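Local coordinates for protein alcohol dehydrogenase (Thermus thermophilus, PDB 2EIH) that binds zinc through four cysteines and probably works as an NAD(P)-dependent alcohol dehydrogenase or related oxidoreductase, at residues 4-9 with 57-62; 50-55 with 114-119; 136-141 with 303-308; 150-155 with 295-300; 171-176 with 195-200. All blocks are in the same frame, centred on the assembly; numbering follows the deposited sequence.

Contact 1: residues 4-9 with 57-62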
# COMPACT_ATOMS: atom_id res chain seq x y z
N VAL A 4 10.68 9.11 42.62
CA VAL A 4 11.07 7.76 42.97
C VAL A 4 12.29 7.50 42.12
O VAL A 4 12.19 7.35 40.90
CB VAL A 4 9.98 6.75 42.62
CG1 VAL A 4 10.56 5.34 42.68
CG2 VAL A 4 8.82 6.89 43.58
N VAL A 5 13.44 7.49 42.77
CA VAL A 5 14.70 7.25 42.09
C VAL A 5 15.06 5.78 42.14
O VAL A 5 14.50 5.01 42.92
CB VAL A 5 15.85 8.08 42.71
CG1 VAL A 5 15.68 9.55 42.37
CG2 VAL A 5 15.86 7.89 44.22
N MET A 6 16.03 5.42 41.31
CA MET A 6 16.52 4.06 41.18
C MET A 6 17.96 4.06 41.68
O MET A 6 18.89 4.24 40.89
CB MET A 6 16.47 3.69 39.71
CG MET A 6 16.48 2.23 39.42
SD MET A 6 16.35 2.11 37.66
CE MET A 6 17.71 1.03 37.32
N ARG A 7 18.13 3.86 42.98
CA ARG A 7 19.45 3.83 43.60
C ARG A 7 20.39 2.84 42.92
O ARG A 7 21.55 3.16 42.66
CB ARG A 7 19.34 3.47 45.09
CG ARG A 7 18.81 4.60 45.97
CD ARG A 7 19.63 5.88 45.79
NE ARG A 7 19.05 7.01 46.51
CZ ARG A 7 19.39 8.28 46.30
NH1 ARG A 7 20.31 8.59 45.39
NH2 ARG A 7 18.80 9.24 47.00
N ALA A 8 19.89 1.64 42.66
CA ALA A 8 20.66 0.59 42.03
C ALA A 8 19.72 -0.37 41.32
O ALA A 8 18.50 -0.30 41.48
CB ALA A 8 21.47 -0.15 43.08
N ARG A 9 20.30 -1.27 40.53
CA ARG A 9 19.53 -2.25 39.78
C ARG A 9 19.25 -3.50 40.61
O ARG A 9 20.12 -3.99 41.33
CB ARG A 9 20.28 -2.62 38.50
CG ARG A 9 20.62 -1.41 37.64
CD ARG A 9 21.17 -1.79 36.27
NE ARG A 9 21.37 -0.62 35.43
CZ ARG A 9 22.33 0.28 35.62
NH1 ARG A 9 22.45 1.32 34.80
NH2 ARG A 9 23.20 0.14 36.61
N LEU A 57 22.99 6.78 37.59
CA LEU A 57 22.09 6.69 38.72
C LEU A 57 22.31 7.92 39.61
O LEU A 57 23.41 8.47 39.63
CB LEU A 57 22.34 5.40 39.50
CG LEU A 57 22.35 4.11 38.68
CD1 LEU A 57 22.58 2.91 39.60
CD2 LEU A 57 21.04 3.94 37.91
N PRO A 58 21.28 8.35 40.36
CA PRO A 58 19.94 7.75 40.37
C PRO A 58 19.16 8.01 39.08
O PRO A 58 19.42 8.98 38.38
CB PRO A 58 19.30 8.41 41.59
CG PRO A 58 19.87 9.78 41.56
CD PRO A 58 21.34 9.51 41.28
N HIS A 59 18.21 7.13 38.79
CA HIS A 59 17.39 7.26 37.59
C HIS A 59 15.90 7.27 37.92
O HIS A 59 15.43 6.54 38.79
CB HIS A 59 17.68 6.10 36.64
CG HIS A 59 16.83 6.10 35.41
ND1 HIS A 59 16.82 7.16 34.52
CD2 HIS A 59 15.95 5.19 34.93
CE1 HIS A 59 15.97 6.89 33.54
NE2 HIS A 59 15.43 5.71 33.77
N VAL A 60 15.16 8.12 37.21
CA VAL A 60 13.72 8.22 37.39
C VAL A 60 13.04 7.48 36.25
O VAL A 60 13.15 7.87 35.10
CB VAL A 60 13.24 9.68 37.38
CG1 VAL A 60 11.73 9.74 37.61
CG2 VAL A 60 13.97 10.47 38.45
N LEU A 61 12.33 6.41 36.58
CA LEU A 61 11.63 5.64 35.58
C LEU A 61 10.36 6.38 35.17
O LEU A 61 10.09 7.47 35.67
CB LEU A 61 11.27 4.27 36.17
CG LEU A 61 12.43 3.43 36.73
CD1 LEU A 61 11.87 2.19 37.45
CD2 LEU A 61 13.36 3.00 35.60
N GLY A 62 9.60 5.79 34.25
CA GLY A 62 8.35 6.40 33.82
C GLY A 62 8.27 6.91 32.39
O GLY A 62 8.87 7.93 32.04
O HOH W 1 12.79 5.56 39.25

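Contact 2: residues 50-55 with 114-119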
# COMPACT_ATOMS: atom_id res chain seq x y z
N VAL A 50 18.19 -5.31 32.94
CA VAL A 50 18.12 -6.00 31.67
C VAL A 50 18.11 -5.02 30.50
O VAL A 50 18.46 -5.37 29.38
CB VAL A 50 16.86 -6.85 31.59
CG1 VAL A 50 16.89 -7.72 30.34
CG2 VAL A 50 16.73 -7.70 32.84
N ALA A 51 17.69 -3.79 30.77
CA ALA A 51 17.64 -2.78 29.73
C ALA A 51 18.36 -1.51 30.15
O ALA A 51 18.45 -1.19 31.34
CB ALA A 51 16.19 -2.46 29.40
N SER A 52 18.88 -0.79 29.16
CA SER A 52 19.58 0.46 29.39
C SER A 52 20.77 0.37 30.34
O SER A 52 20.79 1.00 31.41
CB SER A 52 18.58 1.50 29.90
OG SER A 52 17.55 1.71 28.95
N PRO A 53 21.78 -0.44 29.98
CA PRO A 53 22.97 -0.57 30.83
C PRO A 53 23.74 0.75 30.73
O PRO A 53 23.38 1.63 29.94
CB PRO A 53 23.72 -1.74 30.19
CG PRO A 53 22.62 -2.57 29.60
CD PRO A 53 21.74 -1.51 28.97
N LYS A 54 24.81 0.89 31.51
CA LYS A 54 25.60 2.12 31.50
C LYS A 54 24.73 3.33 31.82
O LYS A 54 25.12 4.48 31.58
CB LYS A 54 26.30 2.30 30.14
CG LYS A 54 27.43 1.30 29.87
CD LYS A 54 26.90 -0.13 29.73
CE LYS A 54 28.02 -1.16 29.61
NZ LYS A 54 27.47 -2.54 29.51
N LEU A 55 23.55 3.07 32.37
CA LEU A 55 22.61 4.11 32.74
C LEU A 55 23.02 4.79 34.05
O LEU A 55 23.17 4.13 35.08
CB LEU A 55 21.22 3.50 32.90
CG LEU A 55 20.16 4.42 33.50
CD1 LEU A 55 19.69 5.41 32.45
CD2 LEU A 55 18.99 3.60 34.02
N GLY A 114 12.02 7.82 30.22
CA GLY A 114 12.22 6.94 31.36
C GLY A 114 13.15 5.76 31.12
O GLY A 114 13.56 5.07 32.06
N GLU A 115 13.49 5.53 29.86
CA GLU A 115 14.38 4.44 29.52
C GLU A 115 15.84 4.85 29.67
O GLU A 115 16.69 4.04 30.08
CB GLU A 115 14.12 3.98 28.09
CG GLU A 115 14.91 2.76 27.68
CD GLU A 115 14.78 2.47 26.20
OE1 GLU A 115 15.36 1.46 25.75
OE2 GLU A 115 14.12 3.26 25.49
N HIS A 116 16.14 6.10 29.35
CA HIS A 116 17.51 6.60 29.44
C HIS A 116 17.56 7.94 30.14
O HIS A 116 18.58 8.29 30.74
CB HIS A 116 18.10 6.72 28.05
CG HIS A 116 18.28 5.41 27.35
ND1 HIS A 116 19.18 4.47 27.78
CD2 HIS A 116 17.63 4.86 26.29
CE1 HIS A 116 19.09 3.39 27.01
NE2 HIS A 116 18.16 3.61 26.11
N ARG A 117 16.46 8.67 30.06
CA ARG A 117 16.34 9.98 30.68
C ARG A 117 15.26 9.92 31.75
O ARG A 117 14.35 9.10 31.66
CB ARG A 117 15.97 11.03 29.63
CG ARG A 117 16.04 12.44 30.17
CD ARG A 117 15.70 13.47 29.12
NE ARG A 117 14.27 13.49 28.78
CZ ARG A 117 13.30 13.84 29.61
NH1 ARG A 117 12.04 13.82 29.19
NH2 ARG A 117 13.57 14.22 30.85
N HIS A 118 15.36 10.78 32.77
CA HIS A 118 14.37 10.80 33.84
C HIS A 118 12.94 10.80 33.32
O HIS A 118 12.57 11.63 32.49
CB HIS A 118 14.57 12.03 34.74
CG HIS A 118 15.71 11.90 35.70
ND1 HIS A 118 15.89 12.78 36.75
CD2 HIS A 118 16.72 11.01 35.78
CE1 HIS A 118 16.97 12.44 37.43
NE2 HIS A 118 17.49 11.36 36.86
N GLY A 119 12.13 9.88 33.84
CA GLY A 119 10.76 9.79 33.38
C GLY A 119 9.67 10.45 34.20
O GLY A 119 9.86 11.51 34.79

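Contact 3: residues 136-141 with 303-308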
# COMPACT_ATOMS: atom_id res chain seq x y z
N PRO A 136 -7.58 14.46 26.93
CA PRO A 136 -9.03 14.46 26.69
C PRO A 136 -9.74 14.91 27.99
O PRO A 136 -9.38 14.45 29.08
CB PRO A 136 -9.33 13.01 26.31
CG PRO A 136 -8.21 12.24 26.98
CD PRO A 136 -7.02 13.11 26.76
N LYS A 137 -10.71 15.80 27.88
CA LYS A 137 -11.40 16.29 29.07
C LYS A 137 -12.41 15.33 29.68
O LYS A 137 -12.86 15.53 30.81
CB LYS A 137 -12.09 17.64 28.78
CG LYS A 137 -11.12 18.77 28.48
CD LYS A 137 -11.83 20.12 28.37
CE LYS A 137 -10.88 21.23 27.93
NZ LYS A 137 -9.71 21.36 28.85
N ASN A 138 -12.77 14.29 28.96
CA ASN A 138 -13.74 13.34 29.51
C ASN A 138 -13.06 12.27 30.37
O ASN A 138 -13.74 11.37 30.88
CB ASN A 138 -14.54 12.67 28.38
CG ASN A 138 -13.65 11.84 27.45
OD1 ASN A 138 -14.05 10.75 26.99
ND2 ASN A 138 -12.46 12.35 27.15
N LEU A 139 -11.74 12.37 30.54
CA LEU A 139 -10.99 11.38 31.33
C LEU A 139 -10.34 11.88 32.61
O LEU A 139 -10.06 13.08 32.75
CB LEU A 139 -9.88 10.75 30.49
CG LEU A 139 -10.21 9.89 29.27
CD1 LEU A 139 -8.91 9.29 28.78
CD2 LEU A 139 -11.21 8.79 29.63
N SER A 140 -10.11 10.97 33.55
CA SER A 140 -9.44 11.33 34.80
C SER A 140 -7.96 11.27 34.47
O SER A 140 -7.56 10.61 33.52
CB SER A 140 -9.70 10.31 35.89
OG SER A 140 -8.90 9.17 35.66
N PHE A 141 -7.15 11.94 35.26
CA PHE A 141 -5.72 11.92 35.00
C PHE A 141 -5.12 10.47 34.96
O PHE A 141 -4.23 10.20 34.15
CB PHE A 141 -5.00 12.80 36.02
CG PHE A 141 -5.12 14.27 35.74
CD1 PHE A 141 -4.44 14.85 34.67
CD2 PHE A 141 -5.92 15.09 36.54
CE1 PHE A 141 -4.55 16.21 34.41
CE2 PHE A 141 -6.03 16.46 36.28
CZ PHE A 141 -5.34 17.02 35.22
N PHE A 303 -10.42 9.36 19.19
CA PHE A 303 -11.35 8.25 19.40
C PHE A 303 -11.67 8.10 20.89
O PHE A 303 -12.78 7.70 21.27
CB PHE A 303 -10.78 6.92 18.87
CG PHE A 303 -10.71 6.85 17.36
CD1 PHE A 303 -9.49 6.72 16.71
CD2 PHE A 303 -11.87 6.98 16.59
CE1 PHE A 303 -9.41 6.71 15.32
CE2 PHE A 303 -11.80 6.98 15.19
CZ PHE A 303 -10.58 6.85 14.56
N VAL A 304 -10.69 8.40 21.75
CA VAL A 304 -10.91 8.30 23.19
C VAL A 304 -11.91 9.35 23.67
O VAL A 304 -12.74 9.06 24.52
CB VAL A 304 -9.59 8.45 24.00
CG1 VAL A 304 -9.89 8.46 25.49
CG2 VAL A 304 -8.65 7.30 23.68
N GLU A 305 -11.84 10.56 23.13
CA GLU A 305 -12.81 11.58 23.54
C GLU A 305 -14.20 11.23 23.06
O GLU A 305 -15.18 11.62 23.68
CB GLU A 305 -12.44 12.95 23.00
CG GLU A 305 -11.21 13.56 23.62
CD GLU A 305 -11.20 15.06 23.50
OE1 GLU A 305 -11.14 15.57 22.36
OE2 GLU A 305 -11.27 15.74 24.55
N GLU A 306 -14.29 10.52 21.95
CA GLU A 306 -15.58 10.12 21.39
C GLU A 306 -16.14 8.94 22.15
O GLU A 306 -17.34 8.69 22.12
CB GLU A 306 -15.42 9.70 19.94
CG GLU A 306 -15.13 10.82 18.98
CD GLU A 306 -14.71 10.28 17.63
OE1 GLU A 306 -15.36 9.32 17.13
OE2 GLU A 306 -13.74 10.82 17.04
N GLY A 307 -15.25 8.21 22.82
CA GLY A 307 -15.63 7.05 23.59
C GLY A 307 -15.54 5.78 22.79
O GLY A 307 -16.05 4.74 23.22
N LYS A 308 -14.91 5.82 21.63
CA LYS A 308 -14.79 4.62 20.80
C LYS A 308 -13.64 3.75 21.29
O LYS A 308 -13.56 2.57 20.98
CB LYS A 308 -14.58 5.01 19.35
CG LYS A 308 -15.81 5.67 18.71
CD LYS A 308 -15.50 6.15 17.30
CE LYS A 308 -16.73 6.63 16.57
NZ LYS A 308 -16.39 7.11 15.20

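Contact 4: residues 150-155 with 295-300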
# COMPACT_ATOMS: atom_id res chain seq x y z
N THR A 150 0.60 1.92 25.62
CA THR A 150 -0.09 0.75 25.09
C THR A 150 -0.94 1.02 23.86
O THR A 150 -0.94 0.22 22.93
CB THR A 150 -0.99 0.04 26.15
OG1 THR A 150 -1.79 1.00 26.84
CG2 THR A 150 -0.14 -0.74 27.14
N PHE A 151 -1.67 2.13 23.84
CA PHE A 151 -2.46 2.39 22.64
C PHE A 151 -1.61 2.56 21.38
O PHE A 151 -2.00 2.09 20.32
CB PHE A 151 -3.42 3.56 22.85
CG PHE A 151 -4.68 3.16 23.54
CD1 PHE A 151 -4.72 3.04 24.92
CD2 PHE A 151 -5.78 2.74 22.80
CE1 PHE A 151 -5.83 2.50 25.56
CE2 PHE A 151 -6.89 2.19 23.42
CZ PHE A 151 -6.91 2.07 24.81
N LEU A 152 -0.45 3.18 21.50
CA LEU A 152 0.40 3.35 20.33
C LEU A 152 0.95 2.02 19.84
O LEU A 152 1.03 1.79 18.64
CB LEU A 152 1.56 4.29 20.65
CG LEU A 152 1.16 5.75 20.76
CD1 LEU A 152 2.21 6.52 21.55
CD2 LEU A 152 1.00 6.34 19.37
N THR A 153 1.32 1.15 20.77
CA THR A 153 1.87 -0.15 20.43
C THR A 153 0.80 -1.03 19.80
O THR A 153 1.05 -1.71 18.81
CB THR A 153 2.45 -0.83 21.67
OG1 THR A 153 3.51 -0.04 22.20
CG2 THR A 153 2.96 -2.22 21.34
N ALA A 154 -0.39 -1.01 20.37
CA ALA A 154 -1.50 -1.80 19.86
C ALA A 154 -1.93 -1.29 18.49
O ALA A 154 -2.35 -2.06 17.63
CB ALA A 154 -2.68 -1.73 20.83
N TRP A 155 -1.82 0.01 18.28
CA TRP A 155 -2.24 0.60 17.02
C TRP A 155 -1.33 0.22 15.86
O TRP A 155 -1.82 -0.12 14.78
CB TRP A 155 -2.32 2.12 17.16
CG TRP A 155 -2.78 2.81 15.92
CD1 TRP A 155 -2.07 3.00 14.77
CD2 TRP A 155 -4.05 3.43 15.71
NE1 TRP A 155 -2.82 3.71 13.87
CE2 TRP A 155 -4.04 4.00 14.42
CE3 TRP A 155 -5.20 3.59 16.50
CZ2 TRP A 155 -5.13 4.69 13.88
CZ3 TRP A 155 -6.29 4.28 15.98
CH2 TRP A 155 -6.24 4.83 14.68
N SER A 295 2.80 10.45 15.52
CA SER A 295 1.62 10.99 14.86
C SER A 295 0.36 10.19 15.18
O SER A 295 -0.74 10.73 15.17
CB SER A 295 1.84 11.02 13.34
OG SER A 295 2.10 9.72 12.84
N ARG A 296 0.53 8.91 15.46
CA ARG A 296 -0.59 8.04 15.77
C ARG A 296 -1.33 8.39 17.06
O ARG A 296 -2.47 7.99 17.24
CB ARG A 296 -0.10 6.59 15.87
CG ARG A 296 0.65 6.11 14.64
CD ARG A 296 -0.30 5.95 13.47
NE ARG A 296 0.36 5.35 12.32
CZ ARG A 296 1.01 6.03 11.38
NH1 ARG A 296 1.58 5.37 10.38
NH2 ARG A 296 1.07 7.35 11.44
N LEU A 297 -0.69 9.15 17.95
CA LEU A 297 -1.31 9.52 19.22
C LEU A 297 -2.49 10.48 19.04
O LEU A 297 -3.35 10.59 19.91
CB LEU A 297 -0.29 10.16 20.18
CG LEU A 297 -0.35 9.85 21.69
CD1 LEU A 297 -0.04 11.09 22.51
CD2 LEU A 297 -1.72 9.30 22.08
N PHE A 298 -2.51 11.18 17.92
CA PHE A 298 -3.59 12.14 17.64
C PHE A 298 -4.92 11.45 17.35
O PHE A 298 -5.94 11.76 17.98
CB PHE A 298 -3.18 13.07 16.50
CG PHE A 298 -1.97 13.90 16.82
CD1 PHE A 298 -0.69 13.35 16.72
CD2 PHE A 298 -2.10 15.22 17.26
CE1 PHE A 298 0.45 14.10 17.07
CE2 PHE A 298 -0.98 15.97 17.61
CZ PHE A 298 0.30 15.40 17.52
N PRO A 299 -4.94 10.52 16.38
CA PRO A 299 -6.23 9.86 16.13
C PRO A 299 -6.70 9.09 17.38
O PRO A 299 -7.89 9.09 17.70
CB PRO A 299 -5.92 8.93 14.96
CG PRO A 299 -4.48 8.64 15.11
CD PRO A 299 -3.91 10.00 15.48
N ILE A 300 -5.77 8.45 18.08
CA ILE A 300 -6.10 7.69 19.28
C ILE A 300 -6.88 8.52 20.29
O ILE A 300 -7.99 8.16 20.67
CB ILE A 300 -4.83 7.11 19.92
CG1 ILE A 300 -4.26 6.01 19.03
CG2 ILE A 300 -5.14 6.55 21.30
CD1 ILE A 300 -2.91 5.43 19.50

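Contact 5: residues 171-176 with 195-200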
# COMPACT_ATOMS: atom_id res chain seq x y z
N LEU A 171 -7.37 -12.32 16.50
CA LEU A 171 -7.18 -13.06 17.74
C LEU A 171 -6.23 -12.24 18.62
O LEU A 171 -5.13 -11.88 18.19
CB LEU A 171 -6.56 -14.44 17.47
CG LEU A 171 -6.07 -15.29 18.66
CD1 LEU A 171 -7.25 -15.81 19.48
CD2 LEU A 171 -5.26 -16.46 18.13
N VAL A 172 -6.68 -11.92 19.83
CA VAL A 172 -5.86 -11.16 20.78
C VAL A 172 -5.50 -12.10 21.94
O VAL A 172 -6.38 -12.72 22.54
CB VAL A 172 -6.63 -9.95 21.35
CG1 VAL A 172 -5.73 -9.17 22.30
CG2 VAL A 172 -7.12 -9.06 20.22
N MET A 173 -4.21 -12.19 22.26
CA MET A 173 -3.73 -13.06 23.33
C MET A 173 -3.68 -12.43 24.71
O MET A 173 -3.33 -11.26 24.87
CB MET A 173 -2.35 -13.62 22.98
CG MET A 173 -2.30 -14.53 21.78
SD MET A 173 -3.20 -16.07 22.04
CE MET A 173 -1.87 -17.11 22.71
N ALA A 174 -4.01 -13.25 25.71
CA ALA A 174 -3.98 -12.83 27.12
C ALA A 174 -4.62 -11.48 27.38
O ALA A 174 -3.93 -10.48 27.48
CB ALA A 174 -2.54 -12.83 27.60
N ALA A 175 -5.94 -11.46 27.52
CA ALA A 175 -6.66 -10.21 27.77
C ALA A 175 -6.33 -9.56 29.11
O ALA A 175 -6.07 -10.25 30.10
CB ALA A 175 -8.15 -10.45 27.66
N GLY A 176 -6.33 -8.23 29.13
CA GLY A 176 -6.04 -7.48 30.34
C GLY A 176 -4.57 -7.23 30.60
O GLY A 176 -4.20 -6.33 31.36
N ILE A 195 -11.62 -12.37 18.83
CA ILE A 195 -11.66 -13.56 19.64
C ILE A 195 -10.53 -13.30 20.63
O ILE A 195 -9.39 -13.12 20.23
CB ILE A 195 -11.34 -14.83 18.82
CG1 ILE A 195 -12.30 -14.98 17.66
CG2 ILE A 195 -11.43 -16.04 19.70
CD1 ILE A 195 -11.96 -14.08 16.42
N ALA A 196 -10.85 -13.24 21.92
CA ALA A 196 -9.81 -12.98 22.93
C ALA A 196 -9.56 -14.19 23.82
O ALA A 196 -10.49 -14.92 24.16
CB ALA A 196 -10.21 -11.78 23.78
N THR A 197 -8.31 -14.40 24.21
CA THR A 197 -7.97 -15.52 25.08
C THR A 197 -7.37 -15.02 26.39
O THR A 197 -6.64 -14.01 26.41
CB THR A 197 -6.96 -16.48 24.41
OG1 THR A 197 -5.69 -15.83 24.25
CG2 THR A 197 -7.47 -16.93 23.05
N ALA A 198 -7.68 -15.71 27.48
CA ALA A 198 -7.18 -15.36 28.81
C ALA A 198 -7.11 -16.64 29.64
O ALA A 198 -7.55 -17.70 29.19
CB ALA A 198 -8.10 -14.35 29.47
N GLY A 199 -6.57 -16.53 30.85
CA GLY A 199 -6.45 -17.69 31.71
C GLY A 199 -7.60 -17.93 32.68
O GLY A 199 -7.96 -19.07 32.94
N SER A 200 -8.16 -16.85 33.22
CA SER A 200 -9.27 -16.94 34.16
C SER A 200 -10.58 -16.61 33.45
O SER A 200 -10.56 -15.99 32.39
CB SER A 200 -9.07 -15.93 35.29
OG SER A 200 -9.17 -14.61 34.80

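Contact 1: residues 4-9 with 57-62
M6 and L57 bury the most surface here, with P58 next. The M6 side chain leaves strand 2-6 with CG anti to the backbone N (chi1 -160°). Its SD lies 3.7 Å from L61 CD2, the two side chains crossing at about a right angle. The same sulfur approaches the H59 ring at its edge, near CD2, in a Met-aromatic contact 5.2 Å from M6 SD to the ring centroid. L57 packs on the chain that leaves the strand: L57 CD1 comes to 3.2 Å from R7 O, while L57 CD2 lies over one face of the R9 guanidinium, whose NH1 is held by L55 O. P58, which follows a cis peptide bond, lies side by side with V5, P58 CB being 3.6 Å from V5 CB. Strand 2-6 lies between 15-19 and 59-60 in a three-stranded antiparallel sheet, the latter pairing loose. M6 N gives H59 O a weak, bent bond of 2.8 Å, and one water donates to V4 O and H59 O and accepts from L61 N, 2.8 Å away. The chemistry implies that apolar packing, helped by this bridging water, joins the two segments more than direct backbone pairing does.

Contact 2: residues 50-55 with 114-119
E115 and H116 close round the hydroxyl of S52, so that two consecutive residues of the 114-119 loop do most of the gripping. First, the E115 carbonyl O accepts a hydrogen bond from S52 OG at 2.7 Å, with the donor standing 44° out of the carbonyl plane. The E115 side chain, CG anti to the backbone N (chi1 -175°), brings CG to 3.1 Å from S52 OG, and its extended chain ends in a carboxylate whose OE2 accepts from I112 N, in strand 111-112. H116 follows, and lays one face of its imidazole over the hydroxyl, CE1 being the nearest ring atom at 3.0 Å from S52 OG. On the backbone of H116 rests L55, whose CD1 lies 3.5 Å from H116 O. An alanine at H116 would probably leave the S52 hydroxyl without its aromatic cover and open a gap beside it. Both loops belong to the GroES-like domain, and neither has regular secondary structure. The chemistry implies a join with a single direct hydrogen bond, from serine hydroxyl to main-chain carbonyl, with the imidazole face and E115 CG packed about the hydroxyl oxygen and L55 adding apolar contact.

Contact 3: residues 136-141 with 303-308
E305 reaches from the last turn of helix 297-306 to P136 and K137, and its side chain can be followed outward atom by atom. CB, the root of the chain, lies beside N138. From there CG stands anti to the carbonyl carbon (chi1 -70°) and meets the proline ring, E305 CG lying 3.3 Å from P136 CB. The chain runs on extended beyond CG, and CD passes 3.9 Å from P136 CA. At the tip OE2 touches the backbone: it is 3.4 Å from P136 CA, and it accepts a long, weak hydrogen bond from K137 N, also 3.4 Å from E305 OE2, with an angle of 149° at the hydrogen. A negative carboxylate thus lies near the K137 N-H of the type I turn that runs from P136 to L139.

Beside this polar tip the contact is apolar. V304, one residue earlier on the helix, sends CG1 to 3.5 Å from L139 CD1, the two side chains crossing at about a right angle, while P136 CG borders the same methyl more loosely at 4.4 Å from V304 CG1. I147 touches both L139 and V304 and extends this small cluster. N138 flanks E305, with its CB directed at the helix.

The helix ends in a Schellman motif, with G307 as the C-prime residue at positive phi and K308 N bonded to F303 O. The contact is thus a beta turn set against a helix C-terminus, joining the stretch between strand 132-134 and helix 141-146 to helix 297-306.

Contact 4: residues 150-155 with 295-300
W155 and R296 cross at about a right angle, the indole and guanidinium planes 63° apart. CB of W155 points toward the other segment, with CG anti to the backbone N (chi1 -178°). There the aliphatic part of R296 meets the pyrrole side of the indole, R296 CD lying 3.4 Å from W155 NE1, while R296 CB sits over one ring face. The charged end continues past the indole to a salt bridge from NE to D160. I300 slides past W155 in the opposite direction, its CG1 3.6 Å from W155 CE3, and P299 CB approaches W155 CH2 obliquely at 4.1 Å. This is packing of helix 148-161 on the start of helix 297-306 and the 3-10 turn that leads into it, buried within the subunit, with P299 also touching E97 of a neighbouring subunit. An alanine at W155 would probably open a gap beside P299 and I300 and leave the R296 methylenes without the surface that supports them. One turn earlier, L152 sets CD2 against R296 CB and brings it to 3.6 Å from L297 N. F151 CB rests 3.8 Å from I300 CG2, and I300 CD1 comes to 3.6 Å from F151 O.

Contact 5: residues 171-176 with 195-200
T197 N donates to V172 O at 3.1 Å, the central backbone bond of this parallel pair. V172 N in turn donates to I195 O at 3.0 Å, with an angle of 164° at the hydrogen. Beyond the regular pairing the first segment turns away, yet T197 keeps hold of it. Its carbonyl O accepts from A175 N at 2.9 Å, with the donor tilted 22° from the carbonyl plane. Its hydroxyl takes a weak bond from A174 N, 3.4 Å from T197 OG1. With OG1 between the backbone N and the carbonyl carbon (chi1 67°), that hydroxyl faces the turning chain and also lies 3.3 Å from M173 SD, the bent methionine crossing it obliquely. T197 thus holds the outgoing chain chiefly through its carbonyl O, with a weak addition from its hydroxyl.

Packing fills in around these bonds. L171 CD1 reaches across to T197 CG2 at 3.7 Å, the side chains at about a right angle, and touches I195 CG2 more loosely. Further on, A175 CB and A198 CB meet at 4.3 Å.

The two strands, 169-172 and 193-198, are joined by helix 180-189 in a beta-alpha-beta unit of the Rossmann-like domain. V172 and A196 pack on I184 of that helix, A175 and A196 on A207 of helix 201-210, and L171 lies against strand 236-241.

In the fold
Contacts 1 and 2 are neighbours near the N-terminal, GroES-like part of the chain, their centres about 9 Å apart and their segments alternating in sequence. They touch directly: H59 NE2 bonds to G114 O. Contacts 3 and 4 both use helix 297-306, have centres about 14 Å apart, and meet where F303 packs on W155. Contact 5 lies in the six-stranded parallel sheet, its centre about 33 and 31 Å from those of contacts 1 and 2, on the other side of the chain's centre. It is nested within the loop closed by contact 4, itself nested within that of contact 3. Helix 297-306 thus touches both the turn after strand 132-134 and helix 148-161, which precedes strand 169-172.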